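Local coordinates for bacterial microcompartment shell protein CutR (Streptococcus intermedius SK54 = ATCC 27335, PDB 6XPJ), which forms hexamers that probably serve as a minor shell component of the choline-degrading bacterial microcompartment, where it may add heterogeneity and flexibility, at residues I71-V76 with G81-S86; T94-I99 with V112-S117; V50-T53 with T57-I60; E44-V49 with Q90-S95. The protein carries 1 engineered substitution. All coordinates share one frame; numbering follows the deposited sequence.

Interaction 1 (I71-V76 with G81-S86); sequences IDICFV and GSVMFS
Phe75 and Met84 lie side by side on one face of the hairpin of strands 72-77 and 82-87. A chi1 of 67° sets Phe75 CG between its N and carbonyl carbon and carries the ring along the thioether chain: Phe75 CZ stands 3.4 Å from Met84 CG, and Met84 SD lies 4.6 Å from the ring centroid, oblique to it, a Met-aromatic contact. The long methionine, extended beyond CG, can follow the ring closely. Arg78 of the second subunit adds a cation-pi contact to Phe75. The pairing slips by one residue between Ile73 and Phe75, a classic beta bulge in which Cys74 and Phe75 both face Met84. Met84 O accepts from Cys74 N at 2.8 Å and Phe75 N at 3.2 Å, from the same side of its carbonyl plane. The bulge turns Cys74 toward the partner strand, where its polarisable SG rests 3.6 Å from Phe85 CA. Phe85 lies on the opposite face, against helices 58-68 and 89-105, and Ile71 lays CD1 3.8 Å from Phe85 CB. Asp72 N donates to Ser86 O at 2.9 Å, while a water links Asp72 OD2 to Ser86 OG, short polar groups that suit an open end.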
# COMPACT_ATOMS: atom_id res chain seq x y z
N ILE C 71 -3.55 15.23 -28.64
CA ILE C 71 -4.36 14.71 -27.51
C ILE C 71 -4.31 15.78 -26.42
O ILE C 71 -3.42 16.66 -26.43
CB ILE C 71 -3.90 13.30 -27.06
CG1 ILE C 71 -2.43 13.26 -26.65
CG2 ILE C 71 -4.22 12.24 -28.12
CD1 ILE C 71 -2.19 13.47 -25.19
N ASP C 72 -5.27 15.71 -25.51
CA ASP C 72 -5.32 16.53 -24.28
C ASP C 72 -5.08 15.58 -23.11
O ASP C 72 -5.86 14.64 -22.96
CB ASP C 72 -6.68 17.22 -24.17
CG ASP C 72 -6.95 18.23 -25.27
OD1 ASP C 72 -6.03 18.97 -25.60
OD2 ASP C 72 -8.08 18.26 -25.77
N ILE C 73 -4.06 15.85 -22.32
CA ILE C 73 -3.77 15.05 -21.10
C ILE C 73 -4.87 15.36 -20.07
O ILE C 73 -5.09 16.55 -19.75
CB ILE C 73 -2.36 15.32 -20.56
CG1 ILE C 73 -1.27 14.94 -21.56
CG2 ILE C 73 -2.19 14.60 -19.23
CD1 ILE C 73 -1.04 13.45 -21.69
N CYS C 74 -5.51 14.33 -19.55
CA CYS C 74 -6.55 14.45 -18.50
C CYS C 74 -5.83 14.49 -17.14
O CYS C 74 -6.04 15.42 -16.35
CB CYS C 74 -7.56 13.31 -18.53
SG CYS C 74 -8.37 13.05 -20.14
N PHE C 75 -4.97 13.51 -16.88
CA PHE C 75 -4.11 13.56 -15.68
C PHE C 75 -2.90 12.66 -15.90
O PHE C 75 -2.90 11.75 -16.74
CB PHE C 75 -4.91 13.18 -14.43
CG PHE C 75 -5.36 11.75 -14.44
CD1 PHE C 75 -4.46 10.73 -14.15
CD2 PHE C 75 -6.67 11.40 -14.72
CE1 PHE C 75 -4.86 9.40 -14.20
CE2 PHE C 75 -7.07 10.08 -14.74
CZ PHE C 75 -6.15 9.08 -14.48
N VAL C 76 -1.88 12.98 -15.12
CA VAL C 76 -0.59 12.24 -15.01
C VAL C 76 -0.45 11.95 -13.54
O VAL C 76 -0.33 12.91 -12.76
CB VAL C 76 0.60 13.06 -15.50
CG1 VAL C 76 1.87 12.21 -15.45
CG2 VAL C 76 0.36 13.61 -16.89
N GLY C 81 0.68 5.54 -10.80
CA GLY C 81 1.27 5.02 -12.06
C GLY C 81 0.24 4.98 -13.18
O GLY C 81 0.11 3.97 -13.84
N SER C 82 -0.49 6.08 -13.39
CA SER C 82 -1.64 6.10 -14.32
C SER C 82 -1.57 7.35 -15.21
O SER C 82 -1.20 8.41 -14.71
CB SER C 82 -2.95 6.07 -13.56
OG SER C 82 -2.92 5.11 -12.53
N VAL C 83 -1.99 7.22 -16.46
CA VAL C 83 -2.18 8.37 -17.37
C VAL C 83 -3.50 8.17 -18.07
O VAL C 83 -3.82 7.06 -18.46
CB VAL C 83 -1.03 8.50 -18.37
CG1 VAL C 83 -1.28 9.70 -19.26
CG2 VAL C 83 0.32 8.59 -17.68
N MET C 84 -4.25 9.25 -18.19
CA MET C 84 -5.45 9.28 -19.05
C MET C 84 -5.39 10.52 -19.93
O MET C 84 -4.92 11.59 -19.49
CB MET C 84 -6.73 9.22 -18.22
CG MET C 84 -6.92 7.83 -17.57
SD MET C 84 -8.54 7.56 -16.80
CE MET C 84 -8.16 6.30 -15.59
N PHE C 85 -5.85 10.38 -21.16
CA PHE C 85 -5.85 11.51 -22.12
C PHE C 85 -7.03 11.33 -23.06
O PHE C 85 -7.65 10.25 -23.10
CB PHE C 85 -4.50 11.60 -22.84
CG PHE C 85 -3.99 10.33 -23.47
CD1 PHE C 85 -4.38 9.98 -24.75
CD2 PHE C 85 -3.06 9.53 -22.81
CE1 PHE C 85 -3.91 8.83 -25.34
CE2 PHE C 85 -2.58 8.38 -23.41
CZ PHE C 85 -3.00 8.03 -24.68
N SER C 86 -7.36 12.39 -23.78
CA SER C 86 -8.54 12.40 -24.66
C SER C 86 -8.15 12.93 -26.03
O SER C 86 -7.17 13.64 -26.14
CB SER C 86 -9.62 13.24 -24.02
OG SER C 86 -9.14 14.57 -23.94
O HOH W 1 -9.54 16.09 -26.32

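Interaction 2 (T94-I99 with V112-S117); sequences TSLEDI and VPLTKS
Leu114 reaches from the final strand of the chain to helix 89-105, whose residues 94-99 keep regular helical backbone angles and i to i+4 bonds such as Asp98 N to Thr94 O at 2.9 Å. The segment 112-117 is extended along its length, and the two backbones stay well apart: their nearest CA atoms, those of Glu97 and Leu114, are 7.0 Å from each other. Side chains must therefore span the gap, and a single methyl does so. Leu114 holds CG anti to its N (chi1 -164°), which, with chi2, sends CD1 between two successive helix residues. There Leu114 CD1 meets Leu96 CB at 3.8 Å and Glu97 CG at 3.6 Å. Leucine suits the place because its branched end is long enough to cross and wholly apolar. Leu96 belongs to the buried side of the helix, where its side chain also packs on Phe85 and Val27. Glu97 offers only the aliphatic part of its extended chain; its carboxylate stays remote from the positive end of Lys116, with Glu97 OE1 6.5 Å from Lys116 NZ. That ammonium instead forms a salt bridge with Glu93, one turn before Glu97. Beyond the contact, Lys116 O bonds to Tyr102 OH of the second subunit. The small apolar join lies where the chain's last strand, paired with strand 11-28, runs beside a helix covering the sheet, an alpha/beta arrangement belonging to the circularly permuted BMC fold.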
# COMPACT_ATOMS: atom_id res chain seq x y z
N THR C 94 -2.86 6.41 -31.78
CA THR C 94 -1.47 6.74 -32.16
C THR C 94 -0.65 6.94 -30.89
O THR C 94 0.45 6.39 -30.78
CB THR C 94 -1.40 7.98 -33.07
OG1 THR C 94 -2.04 7.58 -34.28
CG2 THR C 94 0.02 8.44 -33.32
N SER C 95 -1.18 7.70 -29.93
CA SER C 95 -0.45 8.00 -28.68
C SER C 95 -0.23 6.69 -27.89
O SER C 95 0.86 6.50 -27.36
CB SER C 95 -1.18 9.02 -27.85
OG SER C 95 -1.13 10.30 -28.49
N LEU C 96 -1.24 5.84 -27.79
CA LEU C 96 -1.09 4.56 -27.06
C LEU C 96 -0.04 3.70 -27.75
O LEU C 96 0.79 3.11 -27.07
CB LEU C 96 -2.44 3.86 -27.02
CG LEU C 96 -3.47 4.49 -26.10
CD1 LEU C 96 -4.81 3.82 -26.30
CD2 LEU C 96 -3.04 4.39 -24.64
N GLU C 97 -0.09 3.60 -29.07
CA GLU C 97 0.90 2.81 -29.84
C GLU C 97 2.30 3.36 -29.59
O GLU C 97 3.24 2.56 -29.38
CB GLU C 97 0.60 2.93 -31.32
CG GLU C 97 -0.63 2.18 -31.77
CD GLU C 97 -1.15 2.64 -33.12
OE1 GLU C 97 -2.04 1.95 -33.64
OE2 GLU C 97 -0.67 3.66 -33.65
N ASP C 98 2.46 4.68 -29.59
CA ASP C 98 3.81 5.27 -29.44
C ASP C 98 4.32 4.99 -28.03
O ASP C 98 5.52 4.69 -27.86
CB ASP C 98 3.80 6.75 -29.81
CG ASP C 98 3.74 6.95 -31.33
OD1 ASP C 98 3.50 5.97 -32.06
OD2 ASP C 98 4.03 8.07 -31.76
N ILE C 99 3.46 5.06 -27.02
CA ILE C 99 3.85 4.67 -25.64
C ILE C 99 4.31 3.21 -25.63
O ILE C 99 5.38 2.94 -25.09
CB ILE C 99 2.70 4.89 -24.63
CG1 ILE C 99 2.42 6.38 -24.43
CG2 ILE C 99 2.99 4.21 -23.32
CD1 ILE C 99 1.11 6.65 -23.76
N VAL C 112 1.63 -5.02 -22.57
CA VAL C 112 0.39 -5.63 -23.09
C VAL C 112 0.10 -5.08 -24.49
O VAL C 112 0.59 -4.03 -24.88
CB VAL C 112 -0.77 -5.33 -22.14
CG1 VAL C 112 -0.60 -6.08 -20.84
CG2 VAL C 112 -0.96 -3.83 -21.94
N PRO C 113 -0.81 -5.73 -25.23
CA PRO C 113 -1.31 -5.15 -26.46
C PRO C 113 -2.19 -3.93 -26.19
O PRO C 113 -2.68 -3.70 -25.09
CB PRO C 113 -2.15 -6.25 -27.10
CG PRO C 113 -1.90 -7.47 -26.31
CD PRO C 113 -1.44 -7.03 -24.93
N LEU C 114 -2.43 -3.19 -27.25
CA LEU C 114 -3.43 -2.13 -27.29
C LEU C 114 -4.82 -2.77 -27.26
O LEU C 114 -5.14 -3.64 -28.08
CB LEU C 114 -3.22 -1.30 -28.54
CG LEU C 114 -3.91 0.05 -28.55
CD1 LEU C 114 -3.14 0.99 -29.47
CD2 LEU C 114 -5.31 -0.11 -29.01
N THR C 115 -5.66 -2.36 -26.32
CA THR C 115 -7.02 -2.90 -26.22
C THR C 115 -8.05 -1.78 -26.40
O THR C 115 -7.73 -0.58 -26.20
CB THR C 115 -7.20 -3.65 -24.91
OG1 THR C 115 -6.84 -2.83 -23.79
CG2 THR C 115 -6.35 -4.90 -24.89
N LYS C 116 -9.24 -2.17 -26.85
CA LYS C 116 -10.29 -1.23 -27.30
C LYS C 116 -11.64 -1.63 -26.71
O LYS C 116 -12.01 -2.82 -26.75
CB LYS C 116 -10.39 -1.22 -28.83
CG LYS C 116 -9.10 -0.90 -29.55
CD LYS C 116 -9.30 -0.67 -31.03
CE LYS C 116 -7.99 -0.50 -31.76
NZ LYS C 116 -8.21 -0.06 -33.16
N SER C 117 -12.38 -0.64 -26.22
CA SER C 117 -13.80 -0.82 -25.84
C SER C 117 -14.61 0.40 -26.33
O SER C 117 -14.09 1.24 -27.03
CB SER C 117 -13.93 -1.05 -24.38
OG SER C 117 -13.57 0.09 -23.59
OXT SER C 117 -15.80 0.43 -25.99

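Interaction 3 (V50-T53 with T57-I60); sequences VSLT and TAII
Van der Waals contact between Leu52 and the residues 57-58 makes up this buried join. Leu52 points from strand 46-53 toward the segment 57-60, and its isobutyl group divides between two neighbours. One branch goes to Ala58, with Leu52 CD1 4.0 Å from Ala58 CA and 4.5 Å from Ala58 CB. The other runs past the threonine: Leu52 CD2 is 3.5 Å from Thr57 OG1. A chi2 of 101°, away from the usual staggered values, accompanies this split. Alanine fits here because its single methyl lets the leucine come up to the helix backbone, the two CA atoms of Leu52 and Ala58 being 6.4 Å apart. Phe103 of helix 89-105 packs on both Leu52 and Thr57, so the apolar surroundings extend beyond the pair.

The polar side of the contact is the threonine hydroxyl, which lies against carbon: Thr57 OG1 approaches Leu52 CB at 3.2 Å, a close fit. Its chi1 of 62° places OG1 between its own N and carbonyl carbon and brings it across the leucine. The hydroxyl's hydrogen bond is with Pro54 O, in the link between the segments. Threonine therefore serves twice, tying the short connection together while presenting a small surface to Leu52.

Backbone bonding places the strand: Leu52 pairs with Gly81, and Thr53 with Gln21. Strand 46-53 passes through a tight connection into helix 58-68, which folds back over the sheet, a beta-alpha unit of the BMC domain, with Leu52 packed in the angle between strand and helix.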
# COMPACT_ATOMS: atom_id res chain seq x y z
N VAL C 50 -3.74 4.33 -19.40
CA VAL C 50 -2.45 3.61 -19.27
C VAL C 50 -2.19 3.29 -17.81
O VAL C 50 -2.32 4.16 -16.94
CB VAL C 50 -1.29 4.39 -19.90
CG1 VAL C 50 -0.09 3.49 -20.04
CG2 VAL C 50 -1.69 4.97 -21.26
N SER C 51 -1.78 2.05 -17.56
CA SER C 51 -1.29 1.55 -16.25
C SER C 51 0.18 1.19 -16.37
O SER C 51 0.51 0.34 -17.25
CB SER C 51 -2.05 0.32 -15.86
OG SER C 51 -1.60 -0.12 -14.57
N LEU C 52 1.02 1.81 -15.56
CA LEU C 52 2.50 1.63 -15.63
C LEU C 52 3.08 1.27 -14.28
O LEU C 52 2.58 1.70 -13.23
CB LEU C 52 3.16 2.91 -16.13
CG LEU C 52 2.62 3.49 -17.42
CD1 LEU C 52 1.69 4.66 -17.15
CD2 LEU C 52 3.74 3.85 -18.38
N THR C 53 4.20 0.56 -14.31
CA THR C 53 5.01 0.22 -13.13
C THR C 53 6.46 0.32 -13.60
O THR C 53 6.77 -0.19 -14.68
CB THR C 53 4.69 -1.21 -12.65
OG1 THR C 53 3.26 -1.34 -12.53
CG2 THR C 53 5.46 -1.52 -11.39
N THR C 57 7.01 6.28 -14.03
CA THR C 57 7.07 6.30 -15.51
C THR C 57 5.79 6.93 -16.08
O THR C 57 5.79 7.19 -17.29
CB THR C 57 7.25 4.91 -16.12
OG1 THR C 57 6.15 4.05 -15.79
CG2 THR C 57 8.56 4.28 -15.71
N ALA C 58 4.79 7.25 -15.26
CA ALA C 58 3.60 7.96 -15.79
C ALA C 58 4.00 9.24 -16.52
O ALA C 58 3.46 9.53 -17.62
CB ALA C 58 2.64 8.24 -14.66
N ILE C 59 4.92 10.03 -15.97
CA ILE C 59 5.30 11.31 -16.64
C ILE C 59 5.98 11.03 -17.99
O ILE C 59 5.76 11.80 -18.93
CB ILE C 59 6.17 12.17 -15.71
CG1 ILE C 59 6.31 13.60 -16.23
CG2 ILE C 59 7.52 11.55 -15.50
CD1 ILE C 59 5.00 14.37 -16.25
N ILE C 60 6.72 9.94 -18.13
CA ILE C 60 7.39 9.59 -19.40
C ILE C 60 6.32 9.25 -20.43
O ILE C 60 6.39 9.71 -21.57
CB ILE C 60 8.35 8.41 -19.18
CG1 ILE C 60 9.42 8.73 -18.16
CG2 ILE C 60 8.93 7.95 -20.50
CD1 ILE C 60 10.23 7.51 -17.72

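Interaction 4 (E44-V49 with Q90-S95); sequences EGAIGV and QSVETS
Helix-on-sheet packing in the BMC fold is seen here at close range: helix 89-105 covers strand 46-53, the two short segments running almost parallel, 12° apart, with axes 8.1 Å from each other. Val92 makes the contact for the helix. With CG1 anti to its N (chi1 168°), it spreads its two methyls over different parts of the strand. Val92 CG1 settles on the peptide before Gly48, 3.7 Å from Gly48 N, while Val92 CG2 lies 4.1 Å from Ala46 CB and 3.9 Å from Ala46 O. Ala46 and Gly48 both belong to the side of the strand that meets the helix, and both are small. Glycine suits position 48, where Val92 CG1 rests directly on backbone atoms. The larger Ile47 points away from the helix and packs on Pro31 and Ser86. Phe85 and Val27, on the strands flanking this one, also touch Val92. The strand's amides bond within the sheet, as Gly48 does with Phe85, and the helix has its polar ties to other parts, as in the Glu93-Lys116 salt bridge. Between these segments the contacts are apolar, methyl on backbone and methyl on methyl, so the fit here rests on shape.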
# COMPACT_ATOMS: atom_id res chain seq x y z
N GLU C 44 -16.55 14.57 -25.45
CA GLU C 44 -16.24 14.41 -26.89
C GLU C 44 -15.00 13.53 -26.98
O GLU C 44 -14.12 13.70 -26.13
CB GLU C 44 -15.90 15.75 -27.54
CG GLU C 44 -17.04 16.75 -27.54
CD GLU C 44 -18.19 16.39 -28.46
OE1 GLU C 44 -17.94 15.67 -29.46
OE2 GLU C 44 -19.34 16.80 -28.16
N GLY C 45 -14.96 12.67 -27.99
CA GLY C 45 -13.74 11.96 -28.34
C GLY C 45 -13.55 10.72 -27.50
O GLY C 45 -14.34 10.40 -26.60
N ALA C 46 -12.48 10.02 -27.81
CA ALA C 46 -12.06 8.79 -27.12
C ALA C 46 -11.24 9.16 -25.89
O ALA C 46 -10.73 10.32 -25.75
CB ALA C 46 -11.28 7.95 -28.08
N ILE C 47 -11.12 8.18 -25.00
CA ILE C 47 -10.25 8.28 -23.80
C ILE C 47 -9.20 7.18 -23.90
O ILE C 47 -9.59 6.01 -24.12
CB ILE C 47 -11.08 8.18 -22.51
CG1 ILE C 47 -11.95 9.44 -22.37
CG2 ILE C 47 -10.19 7.91 -21.30
CD1 ILE C 47 -11.22 10.69 -22.08
N GLY C 48 -7.95 7.55 -23.67
CA GLY C 48 -6.84 6.60 -23.52
C GLY C 48 -6.49 6.43 -22.06
O GLY C 48 -6.45 7.45 -21.33
N VAL C 49 -6.25 5.19 -21.62
CA VAL C 49 -5.96 4.81 -20.22
C VAL C 49 -4.71 3.94 -20.20
O VAL C 49 -4.68 2.92 -20.92
CB VAL C 49 -7.14 4.06 -19.59
CG1 VAL C 49 -6.91 3.93 -18.09
CG2 VAL C 49 -8.47 4.75 -19.88
N GLN C 90 -8.36 8.16 -33.60
CA GLN C 90 -7.09 7.85 -34.29
C GLN C 90 -5.93 8.50 -33.53
O GLN C 90 -4.89 7.84 -33.38
CB GLN C 90 -7.16 8.22 -35.77
CG GLN C 90 -8.09 7.31 -36.57
CD GLN C 90 -7.82 5.83 -36.37
OE1 GLN C 90 -8.74 5.03 -36.18
NE2 GLN C 90 -6.55 5.45 -36.41
N SER C 91 -6.11 9.69 -32.98
CA SER C 91 -5.03 10.37 -32.22
C SER C 91 -4.74 9.59 -30.93
O SER C 91 -3.57 9.37 -30.59
CB SER C 91 -5.36 11.81 -31.88
OG SER C 91 -5.51 12.58 -33.07
N VAL C 92 -5.80 9.16 -30.25
CA VAL C 92 -5.64 8.42 -28.97
C VAL C 92 -4.94 7.08 -29.26
O VAL C 92 -4.00 6.72 -28.53
CB VAL C 92 -6.99 8.22 -28.27
CG1 VAL C 92 -6.86 7.22 -27.14
CG2 VAL C 92 -7.51 9.55 -27.77
N GLU C 93 -5.34 6.37 -30.30
CA GLU C 93 -4.65 5.11 -30.65
C GLU C 93 -3.17 5.37 -30.99
O GLU C 93 -2.30 4.56 -30.59
CB GLU C 93 -5.35 4.40 -31.79
CG GLU C 93 -6.71 3.91 -31.42
CD GLU C 93 -7.40 3.04 -32.46
OE1 GLU C 93 -8.47 2.51 -32.13
OE2 GLU C 93 -6.86 2.90 -33.57
N THR C 94 -2.86 6.41 -31.78
CA THR C 94 -1.47 6.74 -32.16
C THR C 94 -0.65 6.94 -30.89
O THR C 94 0.45 6.39 -30.78
CB THR C 94 -1.40 7.98 -33.07
OG1 THR C 94 -2.04 7.58 -34.28
CG2 THR C 94 0.02 8.44 -33.32
N SER C 95 -1.18 7.70 -29.93
CA SER C 95 -0.45 8.00 -28.68
C SER C 95 -0.23 6.69 -27.89
O SER C 95 0.86 6.50 -27.36
CB SER C 95 -1.18 9.02 -27.85
OG SER C 95 -1.13 10.30 -28.49

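Strand 82-87 is the hub. In interaction 1 it pairs with strand 72-77, and across its other edge it bonds to strand 46-53, Val83 O to Val50 N at 2.9 Å for interaction 3 and Phe85 O to Gly48 N at 2.8 Å for interaction 4. Interactions 3 and 4 thus use successive halves of one strand, their centres about 16 Å apart. Interactions 2 and 4 share Thr94 and Ser95 on one helix, and Lys116 NZ to Glu93 OE1, 2.8 Å, ties them by a salt bridge. Phe85 CZ meets Leu96 CD2 at 3.6 Å, bringing interactions 1 and 2 together under the helix. All four contacts lie within reach of the second subunit, interaction 4 through Val49 alone.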